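Local coordinates for ABC-type branched-chain amino acid transport systems periplasmic component-like protein (Thermomonospora curvata, PDB 4N03) that probably captures a fatty acid, palmitic acid in this crystal, as the substrate-binding component of an ABC transporter, at residues A[87-92]-A[109-114]; A[114-119]-A[139-144]. All coordinates share one frame; numbering follows the deposited sequence.

Interaction 1. Residues A[87-92]-A[109-114]; sequences QKAVSI and SPMVSA. With PLM (palmitic acid), chain B.
The carboxylate of the bound palmitic acid (PLM) is gripped at the first turn of helix 109-122, where Ser-109 uses both its backbone and its side chain. Ser-109 OG donates to PLM O1 at 2.7 Å, and Ser-109 N to PLM O2 at 2.8 Å, nearly straight at 170°. This is anion binding at a helix N-terminus, in the parallel-sheet domain of a periplasmic binding protein of the leucine-binding family; the helix end would probably add electrostatic favour to a negatively charged head group. The hydroxyl reaches PLM O1 because OG stands anti to the carbonyl carbon and beside the backbone N (chi1 -63°), which brings N and OG to the two oxygens of one carboxylate. Tyr-84 OH and Tyr-148 OH are also hydrogen-bonded to the ligand. Behind this site the helix packs on helix 86-96 through small apolar groups. Ala-89 CB points at the neighbouring helix and meets CB of the selenomethionine Met-111 at 3.6 Å. The Met-111 chain then bends at chi2 and chi3, carrying its selenium end away from helix 86-96, and Phe-106 of strand 103-107 touches both Ala-89 and Met-111. One residue on from Ala-89, and about a turn on from Met-111, the Val-90 methyl CG2 lies 3.6 Å from Ala-114 CB; both residues are partly exposed.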
ATOM      1  N   GLN A  87     -17.497  -6.033   4.749  1.00 15.94           N
ATOM      2  CA  GLN A  87     -18.846  -6.243   4.251  1.00 17.72           C
ATOM      3  C   GLN A  87     -19.277  -5.111   3.313  1.00 15.97           C
ATOM      4  O   GLN A  87     -19.892  -5.332   2.278  1.00 15.78           O
ATOM      5  CB  GLN A  87     -19.816  -6.343   5.383  1.00 19.01           C
ATOM      6  CG  GLN A  87     -21.196  -6.793   4.906  1.00 18.61           C
ATOM      7  CD  GLN A  87     -22.155  -7.257   6.016  1.00 17.80           C
ATOM      8  OE1 GLN A  87     -23.388  -7.203   5.851  1.00 20.99           O
ATOM      9  NE2 GLN A  87     -21.602  -7.763   7.120  1.00 17.71           N
ATOM     10  N   LYS A  88     -18.968  -3.884   3.666  1.00 14.02           N
ATOM     11  CA  LYS A  88     -19.299  -2.771   2.788  0.60 15.45           C
ATOM     12  C   LYS A  88     -18.548  -2.865   1.452  1.00 16.21           C
ATOM     13  O   LYS A  88     -19.096  -2.554   0.394  1.00 16.27           O
ATOM     14  CB  LYS A  88     -18.929  -1.515   3.456  0.60 17.35           C
ATOM     15  CG  LYS A  88     -19.607  -1.360   4.754  0.60 21.09           C
ATOM     16  CD  LYS A  88     -19.960   0.062   4.857  0.60 20.81           C
ATOM     17  CE  LYS A  88     -20.691   0.246   6.133  0.60 15.00           C
ATOM     18  NZ  LYS A  88     -19.906   0.103   7.317  0.60 18.35           N
ATOM     19  N   ALA A  89     -17.269  -3.267   1.518  1.00 14.67           N
ATOM     20  CA  ALA A  89     -16.482  -3.482   0.300  1.00 15.84           C
ATOM     21  C   ALA A  89     -17.140  -4.483  -0.642  1.00 15.05           C
ATOM     22  O   ALA A  89     -17.125  -4.338  -1.840  1.00 16.03           O
ATOM     23  CB  ALA A  89     -15.078  -3.939   0.639  1.00 15.92           C
ATOM     24  N   VAL A  90     -17.651  -5.581  -0.083  1.00 14.12           N
ATOM     25  CA  VAL A  90     -18.388  -6.563  -0.873  1.00 16.89           C
ATOM     26  C   VAL A  90     -19.626  -6.001  -1.567  1.00 16.80           C
ATOM     27  O   VAL A  90     -19.884  -6.257  -2.751  1.00 17.80           O
ATOM     28  CB  VAL A  90     -18.784  -7.758  -0.051  1.00 17.27           C
ATOM     29  CG1 VAL A  90     -19.688  -8.713  -0.812  1.00 19.84           C
ATOM     30  CG2 VAL A  90     -17.558  -8.540   0.423  1.00 18.53           C
ATOM     31  N   SER A  91     -20.431  -5.314  -0.807  1.00 18.28           N
ATOM     32  CA  SER A  91     -21.587  -4.627  -1.334  0.60 18.43           C
ATOM     33  C   SER A  91     -21.186  -3.669  -2.468  1.00 17.27           C
ATOM     34  O   SER A  91     -21.809  -3.641  -3.522  1.00 17.33           O
ATOM     35  CB  SER A  91     -22.270  -3.857  -0.195  0.60 20.95           C
ATOM     36  OG  SER A  91     -23.449  -3.231  -0.654  0.60 23.56           O
ATOM     37  N   ILE A  92     -20.111  -2.891  -2.247  1.00 17.01           N
ATOM     38  CA  ILE A  92     -19.602  -1.979  -3.273  1.00 17.53           C
ATOM     39  C   ILE A  92     -19.142  -2.746  -4.496  1.00 16.70           C
ATOM     40  O   ILE A  92     -19.474  -2.407  -5.598  1.00 16.26           O
ATOM     41  CB  ILE A  92     -18.464  -1.107  -2.743  1.00 16.84           C
ATOM     42  CG1 ILE A  92     -19.077  -0.024  -1.840  1.00 17.09           C
ATOM     43  CG2 ILE A  92     -17.643  -0.491  -3.875  1.00 18.40           C
ATOM     44  CD1 ILE A  92     -18.111   0.671  -0.908  1.00 19.43           C
ATOM     45  N   SER A 109      -6.493  -4.924   2.933  1.00  9.61           N
ATOM     46  CA  SER A 109      -6.297  -6.353   2.751  1.00 10.38           C
ATOM     47  C   SER A 109      -7.569  -7.165   3.004  1.00 12.02           C
ATOM     48  O   SER A 109      -7.950  -7.970   2.130  1.00 12.56           O
ATOM     49  CB  SER A 109      -5.096  -6.880   3.548  1.00 11.57           C
ATOM     50  OG  SER A 109      -3.899  -6.289   3.094  1.00 10.84           O
ATOM     51  N   PRO A 110      -8.234  -6.985   4.134  1.00 11.20           N
ATOM     52  CA  PRO A 110      -9.441  -7.808   4.330  1.00 12.02           C
ATOM     53  C   PRO A 110     -10.549  -7.516   3.350  1.00 12.04           C
ATOM     54  O   PRO A 110     -11.378  -8.379   3.038  1.00 13.95           O
ATOM     55  CB  PRO A 110      -9.847  -7.509   5.758  1.00 12.43           C
ATOM     56  CG  PRO A 110      -8.604  -7.022   6.433  1.00 14.01           C
ATOM     57  CD  PRO A 110      -7.889  -6.235   5.356  1.00 11.47           C
HETATM   58  N   MSE A 111     -10.614  -6.270   2.854  1.00 11.53           N
HETATM   59  CA  MSE A 111     -11.627  -5.882   1.917  1.00 12.03           C
HETATM   60  C   MSE A 111     -11.448  -6.602   0.580  1.00 11.04           C
HETATM   61  O   MSE A 111     -12.399  -7.157   0.039  1.00 13.27           O
HETATM   62  CB  MSE A 111     -11.649  -4.354   1.686  1.00 12.73           C
HETATM   63  CG  MSE A 111     -12.108  -3.576   2.922  1.00 14.89           C
HETATM   64 SE   MSE A 111     -10.501  -3.029   3.978  0.65 11.83          SE
HETATM   65  CE  MSE A 111     -11.122  -3.673   5.747  1.00 12.32           C
ATOM     66  N   VAL A 112     -10.230  -6.617   0.049  1.00 10.89           N
ATOM     67  CA  VAL A 112      -9.994  -7.310  -1.199  1.00 10.87           C
ATOM     68  C   VAL A 112     -10.105  -8.853  -0.972  1.00 10.85           C
ATOM     69  O   VAL A 112     -10.656  -9.519  -1.834  1.00 11.73           O
ATOM     70  CB  VAL A 112      -8.643  -6.951  -1.823  1.00  9.99           C
ATOM     71  CG1 VAL A 112      -8.507  -7.605  -3.185  1.00 11.56           C
ATOM     72  CG2 VAL A 112      -8.509  -5.469  -2.012  1.00 10.84           C
ATOM     73  N   SER A 113      -9.656  -9.361   0.160  1.00 11.12           N
ATOM     74  CA  SER A 113      -9.808 -10.814   0.454  1.00 12.96           C
ATOM     75  C   SER A 113     -11.245 -11.222   0.357  1.00 12.27           C
ATOM     76  O   SER A 113     -11.528 -12.340  -0.133  1.00 13.85           O
ATOM     77  CB  SER A 113      -9.249 -11.169   1.854  1.00 13.84           C
ATOM     78  OG  SER A 113      -7.881 -11.227   1.738  1.00 16.81           O
ATOM     79  N   ALA A 114     -12.166 -10.380   0.825  1.00 12.29           N
ATOM     80  CA  ALA A 114     -13.574 -10.743   0.863  1.00 13.53           C
ATOM     81  C   ALA A 114     -14.171 -10.906  -0.526  1.00 13.31           C
ATOM     82  O   ALA A 114     -15.197 -11.565  -0.681  1.00 16.09           O
ATOM     83  CB  ALA A 114     -14.367  -9.750   1.661  1.00 14.18           C
TER
HETATM   84  C1  PLM B 601      -4.274  -3.128   4.834  1.00 10.49           C
HETATM   85  O1  PLM B 601      -3.504  -3.805   4.104  1.00 10.86           O
HETATM   86  O2  PLM B 601      -5.441  -3.461   5.138  1.00 11.00           O
HETATM   87  C2  PLM B 601      -3.835  -1.739   5.236  1.00 12.83           C
HETATM   88  C3  PLM B 601      -4.142  -0.773   4.011  1.00 15.04           C
HETATM   89  C4  PLM B 601      -3.555   0.609   4.184  1.00 15.32           C
HETATM   90  C5  PLM B 601      -3.901   1.528   3.063  1.00 17.12           C
HETATM   91  C6  PLM B 601      -3.285   2.943   3.056  1.00 17.77           C
HETATM   92  C7  PLM B 601      -1.981   2.949   2.267  1.00 19.80           C
HETATM   93  C8  PLM B 601      -1.178   4.218   2.338  1.00 22.46           C
HETATM   94  C9  PLM B 601      -0.056   4.337   1.323  1.00 24.37           C
HETATM   95  CA  PLM B 601       1.313   3.788   1.786  1.00 23.22           C
HETATM   96  CB  PLM B 601       2.259   3.707   0.522  1.00 24.01           C
HETATM   97  CC  PLM B 601       2.884   2.289   0.372  1.00 19.31           C
HETATM   98  CD  PLM B 601       3.348   1.955  -1.030  1.00 17.40           C
HETATM   99  CE  PLM B 601       3.936   0.567  -1.250  0.50 18.73           C
HETATM  100  CF  PLM B 601       3.769   0.133  -2.714  0.50 20.51           C
HETATM  101  CG  PLM B 601       4.864   0.617  -3.648  0.50 21.00           C

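Interaction 2. Residues A[114-119]-A[139-144]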
ATOM      1  N   ALA A 114     -12.166 -10.380   0.825  1.00 12.29           N
ATOM      2  CA  ALA A 114     -13.574 -10.743   0.863  1.00 13.53           C
ATOM      3  C   ALA A 114     -14.171 -10.906  -0.526  1.00 13.31           C
ATOM      4  O   ALA A 114     -15.197 -11.565  -0.681  1.00 16.09           O
ATOM      5  CB  ALA A 114     -14.367  -9.750   1.661  1.00 14.18           C
ATOM      6  N   VAL A 115     -13.550 -10.306  -1.533  1.00 12.07           N
ATOM      7  CA  VAL A 115     -14.068 -10.363  -2.909  1.00 12.16           C
ATOM      8  C   VAL A 115     -13.120 -11.071  -3.859  1.00 11.54           C
ATOM      9  O   VAL A 115     -13.342 -11.105  -5.040  1.00 12.24           O
ATOM     10  CB  VAL A 115     -14.431  -8.965  -3.460  1.00 13.69           C
ATOM     11  CG1 VAL A 115     -15.604  -8.394  -2.706  1.00 16.20           C
ATOM     12  CG2 VAL A 115     -13.267  -8.033  -3.434  1.00 13.49           C
ATOM     13  N   LYS A 116     -12.125 -11.772  -3.302  1.00 12.39           N
ATOM     14  CA  LYS A 116     -11.117 -12.444  -4.117  0.60 14.22           C
ATOM     15  C   LYS A 116     -11.756 -13.472  -5.065  1.00 12.17           C
ATOM     16  O   LYS A 116     -11.417 -13.574  -6.229  1.00 12.50           O
ATOM     17  CB  LYS A 116     -10.022 -12.996  -3.220  0.60 17.17           C
ATOM     18  CG  LYS A 116      -8.840 -13.523  -3.942  0.60 18.15           C
ATOM     19  CD  LYS A 116      -7.786 -13.946  -2.932  0.60 20.45           C
ATOM     20  CE  LYS A 116      -6.587 -14.517  -3.648  0.60 20.15           C
ATOM     21  NZ  LYS A 116      -6.896 -15.899  -4.101  0.60 16.27           N
ATOM     22  N   GLN A 117     -12.686 -14.279  -4.537  1.00 12.60           N
ATOM     23  CA  GLN A 117     -13.321 -15.258  -5.397  1.00 12.43           C
ATOM     24  C   GLN A 117     -14.114 -14.613  -6.535  1.00 12.25           C
ATOM     25  O   GLN A 117     -14.104 -15.092  -7.666  1.00 13.64           O
ATOM     26  CB  GLN A 117     -14.260 -16.171  -4.587  1.00 14.74           C
ATOM     27  CG  GLN A 117     -13.612 -17.236  -3.796  1.00 16.29           C
ATOM     28  CD  GLN A 117     -14.616 -18.174  -3.148  1.00 16.67           C
ATOM     29  OE1 GLN A 117     -15.205 -17.834  -2.163  1.00 18.44           O
ATOM     30  NE2 GLN A 117     -14.807 -19.351  -3.727  1.00 19.60           N
ATOM     31  N   ARG A 118     -14.820 -13.540  -6.223  1.00 12.70           N
ATOM     32  CA  ARG A 118     -15.557 -12.842  -7.265  0.60 13.08           C
ATOM     33  C   ARG A 118     -14.627 -12.179  -8.312  1.00 11.76           C
ATOM     34  O   ARG A 118     -14.900 -12.216  -9.503  1.00 13.11           O
ATOM     35  CB  ARG A 118     -16.421 -11.759  -6.645  0.60 14.68           C
ATOM     36  CG  ARG A 118     -17.618 -12.294  -5.883  0.60 16.40           C
ATOM     37  CD  ARG A 118     -18.374 -11.099  -5.323  0.60 20.68           C
ATOM     38  NE  ARG A 118     -19.475 -11.486  -4.462  0.60 23.85           N
ATOM     39  CZ  ARG A 118     -19.367 -11.760  -3.170  0.60 24.75           C
ATOM     40  NH1 ARG A 118     -18.163 -11.717  -2.565  0.60 19.68           N
ATOM     41  NH2 ARG A 118     -20.471 -12.075  -2.470  0.60 20.32           N
ATOM     42  N   ILE A 119     -13.525 -11.627  -7.836  1.00 12.12           N
ATOM     43  CA  ILE A 119     -12.532 -11.027  -8.729  1.00 12.16           C
ATOM     44  C   ILE A 119     -12.055 -12.053  -9.719  1.00 11.70           C
ATOM     45  O   ILE A 119     -11.954 -11.814 -10.932  1.00 12.17           O
ATOM     46  CB  ILE A 119     -11.376 -10.422  -7.913  1.00 11.74           C
ATOM     47  CG1 ILE A 119     -11.790  -9.075  -7.332  1.00 11.59           C
ATOM     48  CG2 ILE A 119     -10.119 -10.260  -8.753  1.00 11.34           C
ATOM     49  CD1 ILE A 119     -10.825  -8.568  -6.279  1.00 12.02           C
ATOM     50  N   LYS A 139      -4.077 -14.207 -10.939  1.00 14.87           N
ATOM     51  CA  LYS A 139      -3.680 -13.531 -12.171  0.60 13.85           C
ATOM     52  C   LYS A 139      -4.233 -12.108 -12.199  1.00 11.80           C
ATOM     53  O   LYS A 139      -3.583 -11.242 -12.760  1.00 13.51           O
ATOM     54  CB  LYS A 139      -4.165 -14.299 -13.437  0.60 17.60           C
ATOM     55  CG  LYS A 139      -3.563 -13.827 -14.769  0.60 16.56           C
ATOM     56  CD  LYS A 139      -4.154 -14.528 -16.005  0.60 15.13           C
ATOM     57  CE  LYS A 139      -3.711 -13.825 -17.289  0.60 17.29           C
ATOM     58  NZ  LYS A 139      -4.236 -14.512 -18.500  0.60 18.59           N
ATOM     59  N   TYR A 140      -5.424 -11.941 -11.654  1.00 11.12           N
ATOM     60  CA  TYR A 140      -6.150 -10.684 -11.814  1.00 10.34           C
ATOM     61  C   TYR A 140      -5.828  -9.649 -10.777  1.00 10.64           C
ATOM     62  O   TYR A 140      -6.238  -8.478 -10.945  1.00 12.38           O
ATOM     63  CB  TYR A 140      -7.645 -10.967 -11.869  1.00 12.57           C
ATOM     64  CG  TYR A 140      -7.967 -11.826 -13.021  1.00 13.34           C
ATOM     65  CD1 TYR A 140      -7.997 -11.300 -14.285  1.00 16.77           C
ATOM     66  CD2 TYR A 140      -8.148 -13.194 -12.884  1.00 15.53           C
ATOM     67  CE1 TYR A 140      -8.244 -12.063 -15.389  1.00 21.50           C
ATOM     68  CE2 TYR A 140      -8.363 -13.988 -14.043  1.00 17.81           C
ATOM     69  CZ  TYR A 140      -8.380 -13.371 -15.280  1.00 20.10           C
ATOM     70  OH  TYR A 140      -8.629 -14.065 -16.453  1.00 29.49           O
ATOM     71  N   ILE A 141      -5.095  -9.988  -9.723  1.00 10.05           N
ATOM     72  CA  ILE A 141      -4.764  -9.045  -8.661  1.00 10.08           C
ATOM     73  C   ILE A 141      -3.302  -8.730  -8.720  1.00  9.87           C
ATOM     74  O   ILE A 141      -2.483  -9.649  -8.649  1.00 10.39           O
ATOM     75  CB  ILE A 141      -5.152  -9.568  -7.278  1.00 10.98           C
ATOM     76  CG1 ILE A 141      -6.646  -9.892  -7.230  1.00 11.54           C
ATOM     77  CG2 ILE A 141      -4.746  -8.544  -6.232  1.00 11.05           C
ATOM     78  CD1 ILE A 141      -7.092 -10.555  -5.937  1.00 12.66           C
ATOM     79  N   GLN A 142      -2.936  -7.464  -8.923  1.00 10.36           N
ATOM     80  CA  GLN A 142      -1.531  -7.078  -8.826  1.00  9.84           C
ATOM     81  C   GLN A 142      -1.220  -6.523  -7.477  1.00  9.57           C
ATOM     82  O   GLN A 142      -1.590  -5.376  -7.173  1.00 10.82           O
ATOM     83  CB  GLN A 142      -1.191  -6.027  -9.878  1.00 10.08           C
ATOM     84  CG  GLN A 142       0.262  -5.570  -9.793  1.00 10.65           C
ATOM     85  CD  GLN A 142       1.179  -6.761 -10.094  1.00 10.66           C
ATOM     86  OE1 GLN A 142       1.099  -7.333 -11.175  1.00 12.91           O
ATOM     87  NE2 GLN A 142       2.047  -7.104  -9.170  1.00 10.59           N
ATOM     88  N   VAL A 143      -0.496  -7.289  -6.673  1.00  9.80           N
ATOM     89  CA  VAL A 143       0.033  -6.766  -5.428  1.00 10.08           C
ATOM     90  C   VAL A 143       1.285  -6.005  -5.783  1.00  9.81           C
ATOM     91  O   VAL A 143       2.208  -6.529  -6.368  1.00 10.54           O
ATOM     92  CB  VAL A 143       0.346  -7.888  -4.431  1.00 10.81           C
ATOM     93  CG1 VAL A 143       0.876  -7.255  -3.150  1.00 11.24           C
ATOM     94  CG2 VAL A 143      -0.898  -8.736  -4.148  1.00 11.90           C
ATOM     95  N   THR A 144       1.266  -4.697  -5.529  1.00  9.72           N
ATOM     96  CA  THR A 144       2.415  -3.868  -5.891  1.00  9.95           C
ATOM     97  C   THR A 144       3.510  -3.966  -4.840  1.00  9.30           C
ATOM     98  O   THR A 144       3.259  -4.461  -3.744  1.00 11.27           O
ATOM     99  CB  THR A 144       1.982  -2.415  -6.055  1.00 10.48           C
ATOM    100  OG1 THR A 144       1.397  -1.976  -4.837  1.00 11.03           O
ATOM    101  CG2 THR A 144       0.972  -2.257  -7.206  1.00 10.92           C
TER
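Ile-119 carries CG2 anti to its own backbone N and CG1 anti to the carbonyl carbon (chi1 -79°), which presents the CG2 methyl to the 139-144 segment. Ile-141, with CG1 likewise opposite its carbonyl carbon (chi1 -57°) and its chain extended beyond, sends CG1 and CD1 to meet it. The two isoleucines cross at about a right angle, with Ile-119 CG2 3.8 Å from Ile-141 CG1 and 4.1 Å from Ile-141 CD1. The same methyl also rests 4.0 Å from Tyr-140 CB, so a single branch of Ile-119 touches two successive residues. Ile-119 and Tyr-140 run past each other in opposite directions, and the phenol end of the tyrosine leads away from the helix; its ring has Lys-139 CB over one face, 4.1 Å above the plane and displaced toward the rim. In its modelled conformer the partly exposed Lys-116 adds a looser contact, CG lying 4.0 Å from Ile-141 CD1, with the two side chains crossing roughly at right angles. The side-chain contact is apolar and largely buried: a helix face packed against an irregular connection. Within that connection Gln-142 NE2 hydrogen-bonds Val-143 O at 2.9 Å, approaching from above the carbonyl plane and orienting the Gln-142 amide, whose OE1 accepts from His-343 NE2 and so ties the segment to its surroundings. In the fold, the 139-144 segment follows strand 126-129 and leads to helix 148-161. Backbone hydrogen bonds join Tyr-140 and Gln-142 to Thr-126, Ile-141 leans on Pro-128, and Tyr-140 meets Ile-340, placing the segment between helix 109-122 and helix 336-343 beside the end strand of the four-stranded parallel sheet.

Helix 109-122 unites the two contacts, whose centres lie 11 Å apart: Ala-114 belongs to both, helix 86-96 packs against the helix in interaction 1, and the 139-144 segment in interaction 2. They also touch directly. Val-90 CG2 meets Val-115 CG1 at 3.7 Å, and Val-112 CG1 lies 4.0 Å from Ile-119 CD1, continuing the apolar packing along the helix. Interaction 1 contributes Ser-109 to the site of the palmitic acid head group. Interaction 2 is farther off, the Ile-141 side chain being about 11 Å from the ligand, yet Thr-144 at the end of its 139-144 segment touches the palmitic acid, so segments of both contacts reach the binding site.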